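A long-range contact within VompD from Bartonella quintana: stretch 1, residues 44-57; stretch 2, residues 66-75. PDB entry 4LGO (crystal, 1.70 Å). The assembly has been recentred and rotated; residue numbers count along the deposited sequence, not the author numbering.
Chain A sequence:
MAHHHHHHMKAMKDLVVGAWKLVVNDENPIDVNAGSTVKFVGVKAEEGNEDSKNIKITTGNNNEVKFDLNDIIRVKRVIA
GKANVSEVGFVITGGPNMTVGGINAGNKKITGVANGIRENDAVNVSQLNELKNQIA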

# COMPACT_ATOMS: atom_id res chain seq x y z
N LYS A 44 17.89 -4.04 -0.11
CA LYS A 44 17.45 -3.01 -1.01
C LYS A 44 16.41 -3.51 -2.01
O LYS A 44 16.62 -4.54 -2.66
CB LYS A 44 18.63 -2.47 -1.79
CG LYS A 44 19.51 -1.59 -0.93
CD LYS A 44 20.68 -1.05 -1.73
CE LYS A 44 21.75 -2.09 -1.93
NZ LYS A 44 22.41 -2.38 -0.64
N ALA A 45 15.31 -2.78 -2.16
CA ALA A 45 14.26 -3.14 -3.13
C ALA A 45 14.74 -2.82 -4.54
O ALA A 45 14.38 -3.49 -5.49
CB ALA A 45 12.95 -2.40 -2.83
N GLU A 46 15.54 -1.76 -4.66
CA GLU A 46 16.07 -1.32 -5.95
C GLU A 46 17.60 -1.42 -5.91
O GLU A 46 18.24 -0.69 -5.16
CB GLU A 46 15.68 0.13 -6.19
CG GLU A 46 14.32 0.34 -6.79
CD GLU A 46 14.24 1.68 -7.49
OE1 GLU A 46 14.65 2.70 -6.89
OE2 GLU A 46 13.80 1.72 -8.66
N GLU A 47 18.14 -2.33 -6.72
CA GLU A 47 19.59 -2.68 -6.78
C GLU A 47 20.61 -1.64 -6.31
O GLU A 47 21.44 -1.93 -5.43
CB GLU A 47 19.97 -3.06 -8.22
N GLY A 48 20.57 -0.46 -6.91
CA GLY A 48 21.59 0.57 -6.68
C GLY A 48 21.18 1.70 -5.75
O GLY A 48 21.97 2.62 -5.52
N ASN A 49 19.96 1.63 -5.21
CA ASN A 49 19.36 2.70 -4.42
C ASN A 49 19.45 2.34 -2.95
O ASN A 49 18.67 1.52 -2.42
CB ASN A 49 17.89 2.90 -4.84
CG ASN A 49 17.22 4.05 -4.11
OD1 ASN A 49 17.79 4.66 -3.21
ND2 ASN A 49 15.98 4.36 -4.51
N GLU A 50 20.41 2.97 -2.29
CA GLU A 50 20.64 2.79 -0.86
C GLU A 50 19.43 3.17 -0.00
O GLU A 50 19.26 2.63 1.10
CB GLU A 50 21.86 3.63 -0.42
CG GLU A 50 22.55 3.08 0.83
CD GLU A 50 23.11 1.69 0.64
OE1 GLU A 50 23.43 1.31 -0.53
OE2 GLU A 50 23.23 0.97 1.65
N ASP A 51 18.59 4.07 -0.51
CA ASP A 51 17.42 4.52 0.22
C ASP A 51 16.18 3.63 -0.02
O ASP A 51 15.08 4.02 0.35
CB ASP A 51 17.08 5.96 -0.17
CG ASP A 51 18.21 6.93 0.16
OD1 ASP A 51 19.14 6.57 0.93
OD2 ASP A 51 18.17 8.06 -0.37
N SER A 52 16.35 2.46 -0.63
CA SER A 52 15.22 1.61 -0.97
C SER A 52 15.06 0.34 -0.09
O SER A 52 14.44 -0.62 -0.52
CB SER A 52 15.31 1.19 -2.43
OG SER A 52 16.35 0.23 -2.61
N LYS A 53 15.57 0.34 1.14
CA LYS A 53 15.40 -0.83 2.03
C LYS A 53 14.02 -0.74 2.69
O LYS A 53 13.79 0.16 3.50
CB LYS A 53 16.51 -0.87 3.11
CG LYS A 53 17.90 -0.90 2.51
CD LYS A 53 19.01 -0.80 3.57
CE LYS A 53 20.33 -0.46 2.89
NZ LYS A 53 21.44 -0.50 3.87
N ASN A 54 13.11 -1.63 2.31
CA ASN A 54 11.76 -1.60 2.79
C ASN A 54 11.65 -1.73 4.30
O ASN A 54 10.80 -1.07 4.88
CB ASN A 54 10.91 -2.72 2.17
CG ASN A 54 10.48 -2.43 0.76
OD1 ASN A 54 10.32 -1.29 0.37
ND2 ASN A 54 10.31 -3.49 -0.04
N ILE A 55 12.49 -2.58 4.88
CA ILE A 55 12.58 -2.74 6.33
C ILE A 55 13.74 -1.89 6.84
O ILE A 55 14.90 -2.09 6.45
CB ILE A 55 12.76 -4.20 6.77
CG1 ILE A 55 11.72 -5.11 6.12
CG2 ILE A 55 12.73 -4.29 8.30
CD1 ILE A 55 10.29 -4.85 6.52
N LYS A 56 13.38 -0.91 7.66
CA LYS A 56 14.34 0.06 8.22
C LYS A 56 14.75 -0.43 9.59
O LYS A 56 13.93 -0.43 10.53
CB LYS A 56 13.69 1.43 8.34
CG LYS A 56 14.56 2.52 8.96
CD LYS A 56 13.73 3.79 9.19
CE LYS A 56 14.36 4.74 10.21
NZ LYS A 56 14.03 4.44 11.65
N ILE A 57 16.00 -0.85 9.68
CA ILE A 57 16.56 -1.36 10.94
C ILE A 57 17.66 -0.41 11.38
O ILE A 57 18.61 -0.13 10.63
CB ILE A 57 17.16 -2.77 10.84
CG1 ILE A 57 16.32 -3.69 9.94
CG2 ILE A 57 17.28 -3.39 12.23
CD1 ILE A 57 16.95 -5.06 9.81
N LYS A 66 15.88 -1.18 16.50
CA LYS A 66 14.57 -0.63 16.13
C LYS A 66 14.20 -1.05 14.71
O LYS A 66 15.00 -0.92 13.80
CB LYS A 66 14.60 0.89 16.19
CG LYS A 66 15.00 1.43 17.56
CD LYS A 66 15.38 2.90 17.53
CE LYS A 66 14.29 3.77 16.98
NZ LYS A 66 14.65 5.22 16.96
N PHE A 67 12.97 -1.54 14.56
CA PHE A 67 12.42 -2.03 13.28
C PHE A 67 11.24 -1.18 12.87
O PHE A 67 10.32 -0.97 13.67
CB PHE A 67 11.92 -3.48 13.40
CG PHE A 67 13.00 -4.51 13.62
CD1 PHE A 67 13.56 -4.69 14.88
CD2 PHE A 67 13.50 -5.24 12.56
CE1 PHE A 67 14.56 -5.62 15.08
CE2 PHE A 67 14.50 -6.19 12.75
CZ PHE A 67 15.02 -6.38 14.01
N ASP A 68 11.24 -0.72 11.62
CA ASP A 68 10.16 0.08 11.07
C ASP A 68 10.09 -0.18 9.59
O ASP A 68 10.91 -0.92 9.03
CB ASP A 68 10.40 1.58 11.34
CG ASP A 68 9.11 2.44 11.26
OD1 ASP A 68 8.01 1.93 10.97
OD2 ASP A 68 9.19 3.63 11.60
N LEU A 69 9.07 0.37 8.95
CA LEU A 69 9.05 0.46 7.49
C LEU A 69 9.74 1.73 7.06
O LEU A 69 9.71 2.74 7.74
CB LEU A 69 7.62 0.52 6.94
CG LEU A 69 6.80 -0.75 7.11
CD1 LEU A 69 5.35 -0.54 6.64
CD2 LEU A 69 7.44 -1.95 6.40
N ASN A 70 10.39 1.63 5.91
CA ASN A 70 10.79 2.80 5.13
C ASN A 70 9.59 3.71 4.94
O ASN A 70 8.46 3.24 4.80
CB ASN A 70 11.38 2.31 3.79
CG ASN A 70 12.13 3.39 3.00
OD1 ASN A 70 11.70 4.55 2.89
ND2 ASN A 70 13.24 2.98 2.39
N ASP A 71 9.82 5.02 4.88
CA ASP A 71 8.77 5.96 4.51
C ASP A 71 8.14 5.64 3.14
O ASP A 71 6.95 5.89 2.93
CB ASP A 71 9.31 7.40 4.47
CG ASP A 71 9.45 8.03 5.85
OD1 ASP A 71 8.97 7.47 6.85
OD2 ASP A 71 10.07 9.10 5.91
N ILE A 72 8.97 5.10 2.25
CA ILE A 72 8.57 4.65 0.90
C ILE A 72 8.80 3.16 0.85
O ILE A 72 9.91 2.69 1.00
CB ILE A 72 9.39 5.38 -0.21
CG1 ILE A 72 9.24 6.90 -0.08
CG2 ILE A 72 9.01 4.91 -1.61
CD1 ILE A 72 10.15 7.68 -1.00
N ILE A 73 7.72 2.39 0.66
CA ILE A 73 7.85 0.95 0.45
C ILE A 73 7.55 0.59 -1.00
O ILE A 73 6.71 1.21 -1.65
CB ILE A 73 6.99 0.10 1.43
CG1 ILE A 73 5.48 0.41 1.33
CG2 ILE A 73 7.51 0.28 2.86
CD1 ILE A 73 4.61 -0.59 2.07
N ARG A 74 8.30 -0.39 -1.48
CA ARG A 74 8.26 -0.86 -2.87
C ARG A 74 7.87 -2.33 -2.86
O ARG A 74 8.60 -3.20 -2.34
CB ARG A 74 9.64 -0.60 -3.55
CG ARG A 74 9.92 0.86 -3.86
CD ARG A 74 11.40 1.09 -4.20
NE ARG A 74 11.69 2.48 -4.55
CZ ARG A 74 12.02 3.45 -3.69
NH1 ARG A 74 12.16 3.21 -2.40
NH2 ARG A 74 12.28 4.69 -4.15
N VAL A 75 6.71 -2.61 -3.43
CA VAL A 75 6.16 -3.97 -3.45
C VAL A 75 5.58 -4.23 -4.84
O VAL A 75 5.59 -3.35 -5.72
CB VAL A 75 5.05 -4.15 -2.36
CG1 VAL A 75 5.62 -3.90 -0.96
CG2 VAL A 75 3.84 -3.26 -2.63
O HOH W 1 13.04 5.65 -0.96
O HOH W 2 11.74 1.14 -0.49
O HOH W 3 11.26 5.13 11.71

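Where a β-ladder gives out, side-chain amides can take over its hydrogen bonding, and this contact in VompD illustrates the principle well. Residues 55-57 and 66-69 run antiparallel, their directions 153° apart and their axes approaching to 4.6 Å. Lys56 and Asp68 form the hydrogen-bonded pair: Lys56 N donates to Asp68 O at 2.8 Å, and Asp68 N to Lys56 O at 2.9 Å. Ile55 with Leu69 and Ile57 with Phe67 make the flanking non-hydrogen-bonded pairs, in which CA-H groups approach carbonyls, as in Ile57 CA to Lys66 O at 3.3 Å. One further nearly straight bond, Asn70 N to Asn54 O at 2.9 Å, closes the ladder.

Beyond it, stretch 1 folds into two successive type I turns, Glu46 to Asn49 and Asn49 to Ser52, and asparagine side chains make the link. The buried Asn54 imitates a peptide group: its OD1 accepts from Arg74 N and its ND2 donates to Arg74 O, both at 2.9 Å. A primary amide suits this place because it offers an acceptor and a donor together. Asn70 reciprocates from stretch 2, its ND2 donating to Asp51 O at 2.9 Å and Lys53 O at 3.1 Å, one carbonyl for each amide hydrogen. Its OD1 accepts from Ile72 N at 2.9 Å within its own stretch, so the whole amide is employed.

Arg74 has the largest area covered by the opposing stretch. Its CB meets Ala45 CB at 3.8 Å, while the extended chain carries the guanidinium to the turns, where Ser52 CB and Asn49 ND2 lie over one face. Glu46 OE1 stands 3.8 Å from Arg74 NE, a long salt bridge well out of the guanidinium plane, so charge rather than a directed hydrogen bond supplies the attraction. Asn49 ND2 holds that carboxylate by donating to Glu46 OE1 at 3.2 Å. Two waters complete the polar network: one joins Asp51 O to Arg74 NH1, the other links Arg74 NH1 with Asn54 OD1 and Ile72 O.

Along the ladder the sheet faces divide by chemistry. Ile57 and Phe67 share the buried one, where Ile57 CG2 sits over the aromatic ring, 4.2 Å from the Phe67 centroid; Ile55 CG2 approaches the ring edge, 4.4 Å from Phe67 CD2. Lys56 and Asp68 occupy the more exposed face, where solvent can serve their charges: a water accepts from Lys56 NZ at 2.9 Å and donates to Asp68 OD2 at 2.6 Å. Together the stretches bury 757 Å².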